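Local coordinates for protein cytochrome P450 (Bacillus megaterium, PDB 5L92) that binds heme and the steroid corticosterone and, as a cytochrome P450, probably acts as a monooxygenase that hydroxylates steroids, at residues E245-T248 with N249-N253. Sequence-based numbering, arbitrary orientation.
Sequences ETTT and NLISN. With HEM (protoporphyrin IX containing Fe), chain C; C0R (corticosterone), chain D.
Thr246 O takes two backbone donors. Asn249 N lies 2.8 Å from it but well above the carbonyl plane, with a bent N-H...O angle of 133°; Leu250 N is farther, yet stays in that plane and points straighter, at 151°. From the next carbonyl on the bonding is i to i+4, Ile251 N meeting Thr247 O at 3.1 Å. The amide of Asn249 turns back over this first turn, CG set beside its own backbone N (chi1 -66°), and its ND2 gives hydrogen bonds to two waters. One of them donates to Glu245 O at 2.6 Å, the other to Glu245 OE1 at 2.7 Å, so a single NH2 group reaches both the backbone and the carboxylate of Glu245 through two separate waters. An alanine in place of Asn249 would probably leave both waters without this donor and Glu245 without its water-mediated link to the helix. The geometry is that of the P450 I-helix, interrupted beside the heme at Thr246, which precedes helix 247-260 at the N-cap position; the family's acid-alcohol pair, here Glu245 and Thr246, sits at this break. Thr246 faces the active site: its OG1, hydrogen-bonded to Ala242 O, lies 3.1 Å from CHC of the heme, while CG2 is 3.8 Å from C3 of corticosterone, whose O1 coordinates the iron. Farther along the helix Leu250 lays CD2 against the terminal vinyl carbon CBB of the heme at 3.6 Å. Thr247 OG1 is hydrogen-bonded to Glu361 OE1 on helix 355-372, and Thr247 CG2, anti to the backbone N, meets Ile251 CD1 at 3.9 Å.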
loop_
_atom_site.group_PDB
_atom_site.type_symbol
_atom_site.label_atom_id
_atom_site.label_comp_id
_atom_site.label_asym_id
_atom_site.label_seq_id
_atom_site.Cartn_x
_atom_site.Cartn_y
_atom_site.Cartn_z
ATOM N N GLU A 245 4.961 -3.438 -2.713
ATOM C CA GLU A 245 4.132 -2.462 -3.419
ATOM C C GLU A 245 3.536 -1.351 -2.558
ATOM O O GLU A 245 2.718 -0.585 -3.086
ATOM C CB GLU A 245 2.939 -3.178 -4.128
ATOM C CG GLU A 245 3.292 -4.230 -5.187
ATOM C CD GLU A 245 4.018 -3.658 -6.407
ATOM O OE1 GLU A 245 3.930 -2.448 -6.658
ATOM O OE2 GLU A 245 4.676 -4.430 -7.130
ATOM N N THR A 246 3.828 -1.292 -1.251
ATOM C CA THR A 246 3.228 -0.286 -0.364
ATOM C C THR A 246 4.275 0.551 0.339
ATOM O O THR A 246 4.492 1.712 -0.030
ATOM C CB THR A 246 2.332 -0.966 0.667
ATOM O OG1 THR A 246 3.121 -1.889 1.425
ATOM C CG2 THR A 246 1.190 -1.711 0.011
ATOM N N THR A 247 4.948 -0.001 1.363
ATOM C CA THR A 247 5.934 0.737 2.140
ATOM C C THR A 247 6.992 1.379 1.263
ATOM O O THR A 247 7.477 2.480 1.580
ATOM C CB THR A 247 6.589 -0.196 3.170
ATOM O OG1 THR A 247 5.580 -0.690 4.049
ATOM C CG2 THR A 247 7.641 0.525 3.984
ATOM N N THR A 248 7.369 0.723 0.164
ATOM C CA THR A 248 8.315 1.353 -0.753
ATOM C C THR A 248 7.860 2.757 -1.151
ATOM O O THR A 248 8.676 3.686 -1.216
ATOM C CB THR A 248 8.523 0.492 -1.991
ATOM O OG1 THR A 248 9.489 1.139 -2.818
ATOM C CG2 THR A 248 7.168 0.236 -2.827
ATOM N N ASN A 249 6.555 2.923 -1.411
ATOM C CA ASN A 249 6.031 4.209 -1.820
ATOM C C ASN A 249 5.906 5.180 -0.660
ATOM O O ASN A 249 6.051 6.382 -0.868
ATOM C CB ASN A 249 4.682 4.026 -2.502
ATOM C CG ASN A 249 4.835 3.279 -3.770
ATOM O OD1 ASN A 249 5.777 3.538 -4.502
ATOM N ND2 ASN A 249 3.983 2.293 -4.008
ATOM N N LEU A 250 5.645 4.697 0.558
ATOM C CA LEU A 250 5.645 5.610 1.690
ATOM C C LEU A 250 7.010 6.277 1.825
ATOM O O LEU A 250 7.104 7.502 1.990
ATOM C CB LEU A 250 5.282 4.855 2.964
ATOM C CG LEU A 250 5.285 5.632 4.285
ATOM C CD1 LEU A 250 4.434 6.909 4.212
ATOM C CD2 LEU A 250 4.791 4.708 5.424
ATOM N N ILE A 251 8.075 5.485 1.702
ATOM C CA ILE A 251 9.439 5.971 1.904
ATOM C C ILE A 251 9.841 6.925 0.784
ATOM O O ILE A 251 10.318 8.042 1.034
ATOM C CB ILE A 251 10.423 4.787 2.008
ATOM C CG1 ILE A 251 10.054 3.910 3.210
ATOM C CG2 ILE A 251 11.895 5.295 2.151
ATOM C CD1 ILE A 251 10.842 2.618 3.354
ATOM N N SER A 252 9.686 6.477 -0.458
ATOM C CA SER A 252 10.010 7.294 -1.620
ATOM C C SER A 252 9.174 8.565 -1.665
ATOM O O SER A 252 9.698 9.648 -1.940
ATOM C CB SER A 252 9.804 6.484 -2.894
ATOM O OG SER A 252 10.874 5.590 -3.020
ATOM N N ASN A 253 7.876 8.451 -1.402
ATOM C CA ASN A 253 7.014 9.634 -1.417
ATOM C C ASN A 253 7.409 10.626 -0.342
ATOM O O ASN A 253 7.211 11.832 -0.521
ATOM C CB ASN A 253 5.537 9.259 -1.209
ATOM C CG ASN A 253 4.921 8.579 -2.417
ATOM O OD1 ASN A 253 5.581 8.415 -3.431
ATOM N ND2 ASN A 253 3.650 8.145 -2.301
HETATM C CHA HEM C . -5.122 -3.735 4.144
HETATM C CHB HEM C . -2.645 0.305 2.932
HETATM C CHC HEM C . 1.520 -1.791 4.100
HETATM C CHD HEM C . -0.913 -5.917 4.811
HETATM C C1A HEM C . -4.797 -2.439 3.762
HETATM C C2A HEM C . -5.753 -1.396 3.457
HETATM C C3A HEM C . -5.070 -0.295 3.112
HETATM C C4A HEM C . -3.659 -0.586 3.212
HETATM C CMA HEM C . -5.678 1.063 2.706
HETATM C CAA HEM C . -7.299 -1.537 3.498
HETATM C CBA HEM C . -7.831 -2.458 2.399
HETATM C CGA HEM C . -9.322 -2.333 2.224
HETATM O O1A HEM C . -10.013 -1.810 3.108
HETATM O O2A HEM C . -9.853 -2.738 1.177
HETATM C C1B HEM C . -1.303 0.137 3.175
HETATM C C2B HEM C . -0.259 1.151 3.122
HETATM C C3B HEM C . 0.895 0.539 3.436
HETATM C C4B HEM C . 0.609 -0.860 3.684
HETATM C CMB HEM C . -0.491 2.641 2.803
HETATM C CAB HEM C . 2.320 1.111 3.587
HETATM C CBB HEM C . 2.565 2.405 3.852
HETATM C C1C HEM C . 1.221 -3.100 4.402
HETATM C C2C HEM C . 2.175 -4.132 4.705
HETATM C C3C HEM C . 1.504 -5.250 4.915
HETATM C C4C HEM C . 0.104 -5.000 4.709
HETATM C CMC HEM C . 3.713 -3.982 4.834
HETATM C CAC HEM C . 2.208 -6.573 5.244
HETATM C CBC HEM C . 1.917 -7.223 6.366
HETATM C C1D HEM C . -2.256 -5.702 4.692
HETATM C C2D HEM C . -3.274 -6.722 4.841
HETATM C C3D HEM C . -4.464 -6.129 4.665
HETATM C C4D HEM C . -4.204 -4.721 4.384
HETATM C CMD HEM C . -2.942 -8.209 5.139
HETATM C CAD HEM C . -5.877 -6.761 4.721
HETATM C CBD HEM C . -6.492 -6.616 6.128
HETATM C CGD HEM C . -7.933 -7.079 6.217
HETATM O O1D HEM C . -8.411 -7.381 7.335
HETATM O O2D HEM C . -8.656 -7.135 5.190
HETATM N NA HEM C . -3.514 -1.930 3.615
HETATM N NB HEM C . -0.726 -1.071 3.501
HETATM N NC HEM C . -0.039 -3.671 4.402
HETATM N ND HEM C . -2.864 -4.514 4.382
HETATM FE FE HEM C . -1.760 -2.793 4.071
HETATM C C1 C0R D . -3.587 -2.938 -0.888
HETATM C C2 C0R D . -2.886 -2.419 0.380
HETATM C C3 C0R D . -1.968 -3.484 1.140
HETATM C C4 C0R D . -1.361 -4.676 0.247
HETATM C C5 C0R D . -1.839 -4.832 -1.197
HETATM C C6 C0R D . -1.203 -5.964 -2.104
HETATM C C7 C0R D . -2.397 -6.785 -2.843
HETATM C C8 C0R D . -3.361 -5.857 -3.559
HETATM C C9 C0R D . -3.944 -4.702 -2.637
HETATM C C10 C0R D . -2.892 -3.866 -1.825
HETATM C C11 C0R D . -5.002 -3.844 -3.494
HETATM C C12 C0R D . -6.128 -4.815 -4.199
HETATM C C13 C0R D . -5.553 -5.901 -5.082
HETATM C C14 C0R D . -4.449 -6.739 -4.203
HETATM C C15 C0R D . -4.001 -7.651 -5.062
HETATM C C16 C0R D . -5.331 -8.105 -5.862
HETATM C C17 C0R D . -6.427 -6.877 -5.435
HETATM C C18 C0R D . -4.892 -5.280 -6.358
HETATM C C19 C0R D . -2.007 -2.997 -2.748
HETATM C C20 C0R D . -7.410 -6.569 -6.599
HETATM C C21 C0R D . -8.910 -6.341 -6.360
HETATM O O1 C0R D . -1.591 -3.429 2.306
HETATM O O2 C0R D . -4.378 -3.135 -4.430
HETATM O O3 C0R D . -6.986 -6.515 -7.748
HETATM O O4 C0R D . -9.464 -5.893 -7.593
HETATM O O HOH W 1 1.430 1.678 -2.616
HETATM O O HOH W 2 4.715 0.063 -5.962
#